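Local coordinates for hypothetical protein (PDB 2HIY) that is of unknown function but belongs to the DUF1697 family of conserved bacterial proteins and folds around two four-stranded antiparallel sheets, at residues Arg102-Phe107 against Ile166-Ala171; Glu90-Trp95 against Gly137-Lys142. All blocks are in the same frame, centred on the assembly; numbering follows the deposited sequence.

Both contacts build on the same four-stranded antiparallel sheet, in which strands 102-108 and 137-142 are neighbours. Contact 1 joins strand 102-108 to strand 166-170, at one edge of the sheet within this chain, through backbone pairing and buries 498 Å². Contact 2 lays the loop 90-95 on strand 137-142, with half that buried area (247 Å²) and apolar and aromatic packing in place of main-chain bonds. Contact 1 lies nearer the chain's centre; contact 2, about 10 Å from it between centres, has exposed residues on its loop side and buried ones on the strand. The two meet where Asp104 OD2 forms a salt bridge with Lys142 NZ (2.7 Å).

Contact 1 (Arg102-Phe107 against Ile166-Ala171)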
# COMPACT_ATOMS: atom_id res chain seq x y z
N ARG D 102 -14.76 18.21 0.95
CA ARG D 102 -14.53 17.42 2.18
C ARG D 102 -15.00 18.23 3.39
O ARG D 102 -14.70 19.43 3.49
CB ARG D 102 -13.05 17.08 2.34
CG ARG D 102 -12.56 16.24 1.16
CD ARG D 102 -11.34 15.53 1.48
NE ARG D 102 -10.69 15.03 0.28
CZ ARG D 102 -9.58 14.32 0.32
NH1 ARG D 102 -9.06 14.00 1.51
NH2 ARG D 102 -9.01 13.90 -0.79
N LYS D 103 -15.67 17.58 4.31
CA LYS D 103 -16.11 18.21 5.56
C LYS D 103 -15.81 17.27 6.70
O LYS D 103 -16.23 16.13 6.66
CB LYS D 103 -17.58 18.53 5.52
CG LYS D 103 -17.95 19.60 4.47
CD LYS D 103 -19.44 19.92 4.45
CE LYS D 103 -20.24 18.74 3.89
NZ LYS D 103 -21.68 19.08 3.63
N ASP D 104 -15.08 17.75 7.68
CA ASP D 104 -14.71 16.96 8.85
C ASP D 104 -15.06 17.68 10.13
O ASP D 104 -15.04 18.91 10.17
CB ASP D 104 -13.22 16.66 8.79
CG ASP D 104 -12.87 15.87 7.54
OD1 ASP D 104 -13.31 14.70 7.44
OD2 ASP D 104 -12.21 16.42 6.62
N PHE D 105 -15.36 16.89 11.17
CA PHE D 105 -15.53 17.47 12.49
C PHE D 105 -14.41 16.90 13.35
O PHE D 105 -14.25 15.68 13.41
CB PHE D 105 -16.88 17.11 13.09
CG PHE D 105 -17.25 17.97 14.28
CD1 PHE D 105 -17.69 19.26 14.08
CD2 PHE D 105 -17.09 17.51 15.57
CE1 PHE D 105 -18.04 20.05 15.15
CE2 PHE D 105 -17.44 18.28 16.64
CZ PHE D 105 -17.90 19.57 16.43
N LEU D 106 -13.69 17.78 14.02
CA LEU D 106 -12.61 17.38 14.93
C LEU D 106 -13.16 17.43 16.35
O LEU D 106 -13.24 18.51 16.94
CB LEU D 106 -11.41 18.34 14.79
CG LEU D 106 -10.61 18.27 13.47
CD1 LEU D 106 -11.46 18.73 12.28
CD2 LEU D 106 -9.40 19.18 13.57
N PHE D 107 -13.57 16.27 16.88
CA PHE D 107 -14.18 16.25 18.21
C PHE D 107 -13.11 16.41 19.28
O PHE D 107 -12.08 15.71 19.29
CB PHE D 107 -14.85 14.91 18.48
CG PHE D 107 -16.19 14.73 17.79
CD1 PHE D 107 -17.37 15.16 18.40
CD2 PHE D 107 -16.29 14.04 16.56
CE1 PHE D 107 -18.64 14.94 17.78
CE2 PHE D 107 -17.54 13.81 15.96
CZ PHE D 107 -18.70 14.28 16.57
N ILE D 166 -7.61 14.55 19.46
CA ILE D 166 -8.90 14.87 18.86
C ILE D 166 -9.40 13.63 18.15
O ILE D 166 -8.59 12.77 17.80
CB ILE D 166 -8.83 16.04 17.86
CG1 ILE D 166 -7.75 15.78 16.82
CG2 ILE D 166 -8.66 17.36 18.60
CD1 ILE D 166 -7.75 16.71 15.64
N THR D 167 -10.69 13.57 17.92
CA THR D 167 -11.26 12.43 17.23
C THR D 167 -11.91 12.95 15.96
O THR D 167 -12.93 13.63 16.02
CB THR D 167 -12.30 11.72 18.12
OG1 THR D 167 -11.75 11.58 19.46
CG2 THR D 167 -12.65 10.40 17.53
N ILE D 168 -11.34 12.60 14.82
CA ILE D 168 -11.79 13.20 13.57
C ILE D 168 -12.84 12.29 12.94
O ILE D 168 -12.63 11.08 12.80
CB ILE D 168 -10.63 13.38 12.61
CG1 ILE D 168 -9.59 14.28 13.26
CG2 ILE D 168 -11.15 13.94 11.26
CD1 ILE D 168 -8.33 14.53 12.39
N ARG D 169 -13.97 12.87 12.55
CA ARG D 169 -15.01 12.15 11.83
C ARG D 169 -15.47 12.97 10.65
O ARG D 169 -15.56 14.19 10.74
CB ARG D 169 -16.22 11.89 12.74
CG ARG D 169 -15.90 11.01 13.99
CD ARG D 169 -15.61 9.58 13.53
NE ARG D 169 -15.38 8.62 14.63
CZ ARG D 169 -14.19 8.26 15.09
NH1 ARG D 169 -13.08 8.79 14.63
NH2 ARG D 169 -14.14 7.35 16.07
N ASN D 170 -15.76 12.34 9.54
CA ASN D 170 -16.32 13.09 8.43
C ASN D 170 -17.75 13.54 8.73
O ASN D 170 -18.39 13.10 9.70
CB ASN D 170 -16.16 12.36 7.10
CG ASN D 170 -16.90 11.06 7.04
OD1 ASN D 170 -18.01 10.92 7.55
ND2 ASN D 170 -16.32 10.09 6.32
N ALA D 171 -18.26 14.46 7.91
CA ALA D 171 -19.58 14.98 8.14
C ALA D 171 -20.66 13.93 8.11
O ALA D 171 -21.65 14.05 8.82
CB ALA D 171 -19.89 16.09 7.14
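An antiparallel strand pair forms one edge of a four-stranded sheet: the segment axes of 102-107 and 166-170 run at 160° and approach to 4.4 Å. Phe105 and Arg169 exchange two N-H...O bonds: Phe105 N to Arg169 O is 2.7 Å and nearly straight (176° at the hydrogen), and Arg169 N to Phe105 O is 3.0 Å. Phe107 and Thr167 exchange two more. A fifth bond, Ala171 N to Lys103 O (2.9 Å), is clearly bent, its donor above the carbonyl plane, where the strand gives way to helix 171-182; Asn170, at its N-cap, accepts Thr173 N with OD1.

On one face Leu106 lies alongside Ile168, Leu106 CG 4.1 Å from Ile168 CG1, and Tyr153 of helix 152-156 packs against both. Ile166 CD1 reaches Leu106 CD2 (3.6 Å) from the end of the strand pair. On the other face Phe105 CD2 sits over the centre of the Phe107 ring, while Arg169 CG approaches that ring at its edge, 3.8 Å from Phe107 CE2. A bend at chi2 (-70°) carries the guanidinium off, with Arg169 NH1 bonding Ile168 O at 3.0 Å and Thr167 CG2 over one face. NE bonds Asn47 OD1 and NH2 the carbonyl oxygens of Val11 and Gly46; these oxygens probably stabilise the buried cation and tie this strand to the ends of strands 5-10 and 47-52 of the other sheet.

Contact 2 (Glu90-Trp95 against Gly137-Lys142); sequences ENLPAW and GIFWGK
Pro93 CD stands over the centre of the Phe139 ring, 3.5 Å from its centroid and 3° off the normal, a CH-pi contact with nearly ideal face-on geometry. This is loop-on-sheet packing: the loop 90-95, between helix 82-89 and strand 102-108, packs on strand 137-142 of the antiparallel sheet through Leu92, Pro93 and Trp95. Leu92 reaches the far end of the same ring, its CD2 3.6 Å from Phe139 CE1, and its side chain crosses that of Phe139 at about a right angle. Trp95 comes in by the six-membered end of its indole. Its CH2 lies 3.7 Å from Phe139 CB, with Phe139 O and Trp140 N at the ring edge. Trp95 CZ3 rests against the backbone of Gly141, 3.6 Å from its N and 3.8 Å from its CA, where the residue has no side chain to intervene.

Trp95 CG occupies the crowded position between backbone N and carbonyl carbon (chi1 50°), which turns the indole toward the strand, and Pro93 CB packs over one face near its rim. Farther out, Phe105 and Trp96 make edge-to-face pairs with Phe139, Tyr132 touches Pro93, and Val130 and Leu100 touch Trp95. Trp140, the next residue along the strand, points away from the loop; its NE1 bonds Glu129 OE1, and its carbonyl oxygen accepts Lys142 NZ at 2.9 Å from above the carbonyl plane.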
# COMPACT_ATOMS: atom_id res chain seq x y z
N GLU D 90 -27.78 23.21 16.89
CA GLU D 90 -28.45 24.52 16.85
C GLU D 90 -27.53 25.63 16.35
O GLU D 90 -27.96 26.76 16.12
CB GLU D 90 -29.04 24.84 18.22
CG GLU D 90 -30.24 23.95 18.56
CD GLU D 90 -31.27 23.87 17.43
OE1 GLU D 90 -31.68 24.93 16.89
OE2 GLU D 90 -31.68 22.74 17.08
N ASN D 91 -26.27 25.29 16.14
CA ASN D 91 -25.23 26.25 15.83
C ASN D 91 -24.30 25.75 14.71
O ASN D 91 -23.08 25.89 14.81
CB ASN D 91 -24.44 26.53 17.10
CG ASN D 91 -25.32 27.07 18.22
OD1 ASN D 91 -25.67 28.25 18.21
ND2 ASN D 91 -25.72 26.20 19.17
N LEU D 92 -24.87 25.16 13.66
CA LEU D 92 -24.07 24.65 12.55
C LEU D 92 -23.74 25.80 11.63
O LEU D 92 -24.61 26.63 11.34
CB LEU D 92 -24.85 23.62 11.73
CG LEU D 92 -25.33 22.36 12.46
CD1 LEU D 92 -26.25 21.48 11.60
CD2 LEU D 92 -24.13 21.55 12.94
N PRO D 93 -22.51 25.84 11.12
CA PRO D 93 -22.20 26.86 10.11
C PRO D 93 -23.09 26.69 8.87
O PRO D 93 -23.43 25.55 8.50
CB PRO D 93 -20.73 26.58 9.77
CG PRO D 93 -20.18 25.87 11.02
CD PRO D 93 -21.33 25.02 11.49
N ALA D 94 -23.42 27.77 8.18
CA ALA D 94 -24.27 27.64 6.99
C ALA D 94 -23.58 26.81 5.92
O ALA D 94 -24.23 26.05 5.17
CB ALA D 94 -24.65 29.01 6.47
N TRP D 95 -22.25 26.87 5.87
CA TRP D 95 -21.53 26.14 4.84
C TRP D 95 -21.45 24.65 5.14
O TRP D 95 -21.14 23.85 4.26
CB TRP D 95 -20.13 26.74 4.64
CG TRP D 95 -19.33 26.93 5.92
CD1 TRP D 95 -19.19 28.09 6.62
CD2 TRP D 95 -18.54 25.95 6.59
NE1 TRP D 95 -18.36 27.90 7.70
CE2 TRP D 95 -17.95 26.59 7.70
CE3 TRP D 95 -18.26 24.59 6.37
CZ2 TRP D 95 -17.08 25.92 8.58
CZ3 TRP D 95 -17.40 23.94 7.26
CH2 TRP D 95 -16.84 24.61 8.34
N GLY D 137 -16.18 20.65 19.24
CA GLY D 137 -15.07 20.42 18.35
C GLY D 137 -15.08 21.45 17.25
O GLY D 137 -15.78 22.46 17.32
N ILE D 138 -14.30 21.14 16.22
CA ILE D 138 -14.05 22.10 15.12
C ILE D 138 -14.69 21.59 13.85
O ILE D 138 -14.42 20.46 13.42
CB ILE D 138 -12.53 22.26 14.86
CG1 ILE D 138 -11.82 22.61 16.17
CG2 ILE D 138 -12.28 23.35 13.80
CD1 ILE D 138 -10.30 22.66 16.05
N PHE D 139 -15.58 22.38 13.24
CA PHE D 139 -16.04 22.10 11.88
C PHE D 139 -14.98 22.57 10.90
O PHE D 139 -14.52 23.70 11.01
CB PHE D 139 -17.31 22.92 11.56
CG PHE D 139 -18.47 22.72 12.52
CD1 PHE D 139 -19.43 21.75 12.25
CD2 PHE D 139 -18.64 23.55 13.65
CE1 PHE D 139 -20.54 21.59 13.09
CE2 PHE D 139 -19.73 23.38 14.49
CZ PHE D 139 -20.69 22.41 14.19
N TRP D 140 -14.60 21.75 9.92
CA TRP D 140 -13.52 22.16 9.02
C TRP D 140 -13.81 21.66 7.63
O TRP D 140 -13.83 20.43 7.37
CB TRP D 140 -12.20 21.65 9.55
CG TRP D 140 -10.96 22.30 9.05
CD1 TRP D 140 -10.72 22.90 7.83
CD2 TRP D 140 -9.75 22.42 9.79
NE1 TRP D 140 -9.42 23.39 7.77
CE2 TRP D 140 -8.81 23.11 8.97
CE3 TRP D 140 -9.36 22.02 11.08
CZ2 TRP D 140 -7.50 23.39 9.41
CZ3 TRP D 140 -8.06 22.30 11.52
CH2 TRP D 140 -7.15 22.98 10.68
N GLY D 141 -14.10 22.59 6.73
CA GLY D 141 -14.51 22.27 5.36
C GLY D 141 -13.39 22.63 4.41
O GLY D 141 -12.72 23.65 4.59
N LYS D 142 -13.18 21.78 3.42
CA LYS D 142 -12.22 22.05 2.37
C LYS D 142 -12.99 22.07 1.05
O LYS D 142 -13.72 21.14 0.71
CB LYS D 142 -11.13 20.95 2.36
CG LYS D 142 -10.09 21.02 3.51
CD LYS D 142 -10.61 20.67 4.90
CE LYS D 142 -11.19 19.29 5.00
NZ LYS D 142 -11.47 18.96 6.44